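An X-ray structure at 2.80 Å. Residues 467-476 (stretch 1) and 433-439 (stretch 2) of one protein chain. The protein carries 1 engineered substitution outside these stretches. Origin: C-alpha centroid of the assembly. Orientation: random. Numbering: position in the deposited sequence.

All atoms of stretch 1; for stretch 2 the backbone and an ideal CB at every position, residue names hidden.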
ATOM      1  N   GLU A 467      -6.594 -25.731  -5.355  1.00 65.57           N
ATOM      2  CA  GLU A 467      -5.478 -26.087  -4.467  1.00 61.50           C
ATOM      3  C   GLU A 467      -5.434 -25.179  -3.233  1.00 57.26           C
ATOM      4  O   GLU A 467      -5.034 -25.614  -2.152  1.00 55.13           O
ATOM      5  CB  GLU A 467      -4.144 -26.039  -5.230  1.00 62.66           C
ATOM      6  CG  GLU A 467      -2.934 -26.538  -4.441  1.00 67.18           C
ATOM      7  CD  GLU A 467      -1.641 -26.585  -5.251  1.00 69.70           C
ATOM      8  OE1 GLU A 467      -1.654 -26.272  -6.467  1.00 69.36           O
ATOM      9  OE2 GLU A 467      -0.598 -26.944  -4.659  1.00 71.20           O
ATOM     10  N   TYR A 468      -5.819 -23.914  -3.412  1.00 55.03           N
ATOM     11  CA  TYR A 468      -5.961 -22.953  -2.306  1.00 53.13           C
ATOM     12  C   TYR A 468      -6.924 -23.502  -1.265  1.00 54.72           C
ATOM     13  O   TYR A 468      -6.603 -23.518  -0.079  1.00 54.95           O
ATOM     14  CB  TYR A 468      -6.467 -21.607  -2.844  1.00 49.41           C
ATOM     15  CG  TYR A 468      -6.679 -20.480  -1.842  1.00 45.53           C
ATOM     16  CD1 TYR A 468      -7.821 -20.422  -1.035  1.00 42.99           C
ATOM     17  CD2 TYR A 468      -5.776 -19.420  -1.760  1.00 44.52           C
ATOM     18  CE1 TYR A 468      -8.026 -19.366  -0.156  1.00 40.89           C
ATOM     19  CE2 TYR A 468      -5.974 -18.363  -0.878  1.00 40.64           C
ATOM     20  CZ  TYR A 468      -7.096 -18.338  -0.084  1.00 39.23           C
ATOM     21  OH  TYR A 468      -7.277 -17.296   0.785  1.00 37.82           O
ATOM     22  N   ILE A 469      -8.087 -23.963  -1.731  1.00 56.72           N
ATOM     23  CA  ILE A 469      -9.125 -24.545  -0.867  1.00 56.40           C
ATOM     24  C   ILE A 469      -8.569 -25.762  -0.112  1.00 57.91           C
ATOM     25  O   ILE A 469      -8.658 -25.816   1.118  1.00 58.51           O
ATOM     26  CB  ILE A 469     -10.387 -24.953  -1.678  1.00 56.62           C
ATOM     27  CG1 ILE A 469     -11.093 -23.713  -2.251  1.00 56.87           C
ATOM     28  CG2 ILE A 469     -11.380 -25.716  -0.807  1.00 56.40           C
ATOM     29  CD1 ILE A 469     -12.051 -24.007  -3.390  1.00 55.77           C
ATOM     30  N   ASP A 470      -7.988 -26.710  -0.860  1.00 57.70           N
ATOM     31  CA  ASP A 470      -7.449 -27.972  -0.306  1.00 57.98           C
ATOM     32  C   ASP A 470      -6.428 -27.762   0.810  1.00 58.79           C
ATOM     33  O   ASP A 470      -6.455 -28.477   1.816  1.00 60.42           O
ATOM     34  CB  ASP A 470      -6.803 -28.834  -1.403  1.00 58.28           C
ATOM     35  CG  ASP A 470      -7.813 -29.408  -2.380  1.00 59.48           C
ATOM     36  OD1 ASP A 470      -9.033 -29.233  -2.192  1.00 65.21           O
ATOM     37  OD2 ASP A 470      -7.381 -30.037  -3.362  1.00 61.06           O
ATOM     38  N   ILE A 471      -5.537 -26.788   0.629  1.00 58.39           N
ATOM     39  CA  ILE A 471      -4.541 -26.458   1.654  1.00 58.50           C
ATOM     40  C   ILE A 471      -5.223 -25.930   2.922  1.00 56.06           C
ATOM     41  O   ILE A 471      -4.849 -26.322   4.026  1.00 56.80           O
ATOM     42  CB  ILE A 471      -3.460 -25.483   1.119  1.00 59.89           C
ATOM     43  CG1 ILE A 471      -2.596 -26.204   0.071  1.00 61.81           C
ATOM     44  CG2 ILE A 471      -2.564 -24.974   2.246  1.00 60.94           C
ATOM     45  CD1 ILE A 471      -1.726 -25.302  -0.783  1.00 61.09           C
ATOM     46  N   ALA A 472      -6.224 -25.065   2.755  1.00 54.25           N
ATOM     47  CA  ALA A 472      -6.970 -24.500   3.887  1.00 53.42           C
ATOM     48  C   ALA A 472      -7.812 -25.557   4.617  1.00 54.52           C
ATOM     49  O   ALA A 472      -7.952 -25.503   5.845  1.00 49.71           O
ATOM     50  CB  ALA A 472      -7.856 -23.351   3.425  1.00 51.61           C
ATOM     51  N   LEU A 473      -8.384 -26.489   3.853  1.00 56.30           N
ATOM     52  CA  LEU A 473      -9.098 -27.646   4.408  1.00 58.31           C
ATOM     53  C   LEU A 473      -8.161 -28.552   5.213  1.00 62.61           C
ATOM     54  O   LEU A 473      -8.459 -28.889   6.365  1.00 64.76           O
ATOM     55  CB  LEU A 473      -9.788 -28.446   3.288  1.00 58.80           C
ATOM     56  CG  LEU A 473     -11.242 -28.101   2.937  1.00 59.27           C
ATOM     57  CD1 LEU A 473     -11.561 -26.620   3.050  1.00 59.05           C
ATOM     58  CD2 LEU A 473     -11.604 -28.621   1.545  1.00 58.36           C
ATOM     59  N   GLY A 474      -7.035 -28.930   4.601  1.00 64.02           N
ATOM     60  CA  GLY A 474      -6.005 -29.744   5.252  1.00 65.01           C
ATOM     61  C   GLY A 474      -5.526 -29.208   6.592  1.00 64.84           C
ATOM     62  O   GLY A 474      -5.299 -29.983   7.518  1.00 68.90           O
ATOM     63  N   LEU A 475      -5.378 -27.888   6.692  1.00 61.75           N
ATOM     64  CA  LEU A 475      -4.976 -27.234   7.943  1.00 60.72           C
ATOM     65  C   LEU A 475      -6.101 -27.141   8.979  1.00 60.91           C
ATOM     66  O   LEU A 475      -5.842 -27.188  10.184  1.00 62.41           O
ATOM     67  CB  LEU A 475      -4.436 -25.825   7.671  1.00 59.94           C
ATOM     68  CG  LEU A 475      -3.123 -25.664   6.897  1.00 59.44           C
ATOM     69  CD1 LEU A 475      -2.771 -24.185   6.836  1.00 59.77           C
ATOM     70  CD2 LEU A 475      -1.979 -26.443   7.520  1.00 60.84           C
ATOM     71  N   GLY A 476      -7.338 -26.981   8.521  1.00 61.75           N
ATOM     72  CA  GLY A 476      -8.491 -26.925   9.419  1.00 64.15           C
ATOM     73  C   GLY A 476      -8.807 -28.247  10.101  1.00 66.50           C
ATOM     74  O   GLY A 476      -9.403 -28.266  11.181  1.00 65.52           O
ATOM     75  N   UNK A 433       0.964 -17.832  13.228  1.00 54.74           N
ATOM     76  CA  UNK A 433      -0.223 -18.229  12.481  1.00 52.32           C
ATOM     77  C   UNK A 433       0.209 -18.481  11.033  1.00 50.71           C
ATOM     78  O   UNK A 433       0.807 -17.598  10.416  1.00 51.90           O
ATOM     79  CB  UNK A 433      -1.319 -17.165  12.563  1.00 52.32           C
ATOM     80  N   UNK A 434      -0.094 -19.676  10.483  1.00 48.14           N
ATOM     81  CA  UNK A 434       0.190 -19.906   9.069  1.00 48.71           C
ATOM     82  C   UNK A 434      -0.764 -19.131   8.149  1.00 50.37           C
ATOM     83  O   UNK A 434      -1.877 -18.763   8.565  1.00 50.51           O
ATOM     84  CB  UNK A 434       0.105 -21.402   8.761  1.00 48.71           C
ATOM     85  N   UNK A 435      -0.316 -18.901   6.911  1.00 47.34           N
ATOM     86  CA  UNK A 435      -1.045 -18.115   5.917  1.00 42.96           C
ATOM     87  C   UNK A 435      -1.174 -18.935   4.642  1.00 42.75           C
ATOM     88  O   UNK A 435      -0.161 -19.387   4.109  1.00 43.73           O
ATOM     89  CB  UNK A 435      -0.344 -16.784   5.640  1.00 42.96           C
ATOM     90  N   UNK A 436      -2.404 -19.114   4.155  1.00 39.40           N
ATOM     91  CA  UNK A 436      -2.652 -19.767   2.866  1.00 38.62           C
ATOM     92  C   UNK A 436      -2.796 -18.675   1.797  1.00 40.44           C
ATOM     93  O   UNK A 436      -3.433 -17.650   2.045  1.00 39.54           O
ATOM     94  CB  UNK A 436      -3.899 -20.652   2.922  1.00 38.62           C
ATOM     95  N   UNK A 437      -2.186 -18.889   0.625  1.00 42.05           N
ATOM     96  CA  UNK A 437      -2.190 -17.918  -0.479  1.00 43.30           C
ATOM     97  C   UNK A 437      -2.324 -18.606  -1.819  1.00 44.65           C
ATOM     98  O   UNK A 437      -2.048 -19.800  -1.935  1.00 46.26           O
ATOM     99  CB  UNK A 437      -0.914 -17.074  -0.459  1.00 43.30           C
ATOM    100  N   UNK A 438      -2.735 -17.835  -2.826  1.00 44.76           N
ATOM    101  CA  UNK A 438      -2.562 -18.212  -4.226  1.00 46.74           C
ATOM    102  C   UNK A 438      -1.333 -17.476  -4.782  1.00 48.70           C
ATOM    103  O   UNK A 438      -1.162 -16.275  -4.566  1.00 50.37           O
ATOM    104  CB  UNK A 438      -3.815 -17.887  -5.042  1.00 46.74           C
ATOM    105  N   UNK A 439      -0.469 -18.211  -5.477  1.00 48.45           N
ATOM    106  CA  UNK A 439       0.642 -17.621  -6.210  1.00 48.96           C
ATOM    107  C   UNK A 439       0.084 -17.215  -7.570  1.00 49.38           C
ATOM    108  O   UNK A 439      -0.161 -18.072  -8.425  1.00 50.33           O
ATOM    109  CB  UNK A 439       1.822 -18.586  -6.341  1.00 48.96           C
TER

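Stretch 1 is a helix that runs nearly antiparallel to the strand of stretch 2, at 170° between N-to-C directions; their axes approach to 8.3 Å. Tyr 468, Ile 471, Ala 472 and Leu 475 line the helix surface facing the strand, so what stretch 1 offers is almost wholly apolar.

Position 433 has an extended backbone, and its ideal CB has nothing of stretch 1 within 5.5 Å. The helix therefore sets no preference; the residue is Val 433, which makes no contact with it.

At position 434 CA-to-CB points toward the helix, and the ideal CB lies 4.4 Å from Leu 475 CD1. A small or medium apolar side chain would suit, and the phi/psi of -72/158° also admits proline. The residue is Pro 434, whose CB packs 4.4 Å from Leu 475 CD1 at the margin of the contact.

Position 435 begins the strand and directs its CB away from the helix, leaving the choice to surroundings other than stretch 1. It is Val 435, whose side chain makes no contact with the helix.

Position 436 is the centre of the contact. Its CB points toward the helix, and the ideal CB is 4.6 Å from Ile 471 CG2, 4.8 Å from Ala 472 CB and 4.9 Å from Tyr 468 CE2. These distances leave room for further methyl groups among apolar neighbours; valine, isoleucine or perhaps leucine could be considered, with the extended backbone favouring beta-branching. The deposited Val 436, in the t rotamer, places CG1 over one face of the Tyr 468 ring, 4.3 Å from Tyr 468 CD2, and in van der Waals contact with Tyr 468 O at 3.7 Å. Its CG2 lies 4.0 Å from Leu 475 CD1 and 4.4 Å from Ala 472 CB, and Ile 471 CG2 lies close to both methyls, 3.9 Å from CG1.

Position 437 turns its CB away, although the backbone comes close: the C atom of 437 sits 3.5 Å from Tyr 468 CD2, near the plane of the ring at its edge. Many side chains would be compatible with stretch 1. The residue is Thr 437, in the p rotamer, and it meets the tyrosine through its main chain.

At position 438 CA-to-CB points sideways, with the ideal CB 4.1 Å from Tyr 468 CD2; the backbone N of 438, at the ring edge, is 3.6 Å from Tyr 468 CD2. An apolar side chain could pack beside the ring, but its length is not dictated. Leu 438 keeps its CB 4.1 Å from Tyr 468 CD2.

Position 439 is out of reach, leaving polar or charged residues as acceptable as any; it is Glu 439, hydrogen-bonded elsewhere in the structure.

Stretch 2 (433-439) VPVVTLE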
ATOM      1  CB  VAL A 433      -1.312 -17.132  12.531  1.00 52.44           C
ATOM      2  CG1 VAL A 433      -2.564 -17.552  11.758  1.00 54.91           C
ATOM      3  CG2 VAL A 433      -1.688 -16.821  13.972  1.00 51.95           C
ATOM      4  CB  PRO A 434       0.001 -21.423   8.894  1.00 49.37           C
ATOM      5  CG  PRO A 434      -0.697 -21.913  10.110  1.00 48.40           C
ATOM      6  CD  PRO A 434      -0.848 -20.788  11.083  1.00 47.76           C
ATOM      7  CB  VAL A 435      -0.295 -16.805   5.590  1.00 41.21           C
ATOM      8  CG1 VAL A 435      -1.069 -15.958   4.585  1.00 39.99           C
ATOM      9  CG2 VAL A 435      -0.035 -15.995   6.856  1.00 40.58           C
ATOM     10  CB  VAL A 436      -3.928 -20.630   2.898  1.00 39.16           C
ATOM     11  CG1 VAL A 436      -4.056 -21.469   1.627  1.00 37.66           C
ATOM     12  CG2 VAL A 436      -3.941 -21.538   4.133  1.00 40.99           C
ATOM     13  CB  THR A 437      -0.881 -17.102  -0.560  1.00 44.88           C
ATOM     14  OG1 THR A 437       0.195 -17.928  -1.034  1.00 49.44           O
ATOM     15  CG2 THR A 437      -0.485 -16.570   0.783  1.00 48.41           C
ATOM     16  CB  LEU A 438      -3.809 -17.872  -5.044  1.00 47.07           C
ATOM     17  CG  LEU A 438      -3.776 -18.168  -6.555  1.00 48.00           C
ATOM     18  CD1 LEU A 438      -3.647 -19.657  -6.824  1.00 48.46           C
ATOM     19  CD2 LEU A 438      -5.005 -17.618  -7.268  1.00 47.79           C
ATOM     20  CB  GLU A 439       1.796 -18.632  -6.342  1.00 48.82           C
ATOM     21  CG  GLU A 439       3.067 -18.080  -6.961  1.00 49.57           C
ATOM     22  CD  GLU A 439       4.201 -19.093  -6.991  1.00 51.36           C
ATOM     23  OE1 GLU A 439       5.181 -18.883  -6.241  1.00 52.60           O
ATOM     24  OE2 GLU A 439       4.115 -20.089  -7.755  1.00 49.52           O
TER
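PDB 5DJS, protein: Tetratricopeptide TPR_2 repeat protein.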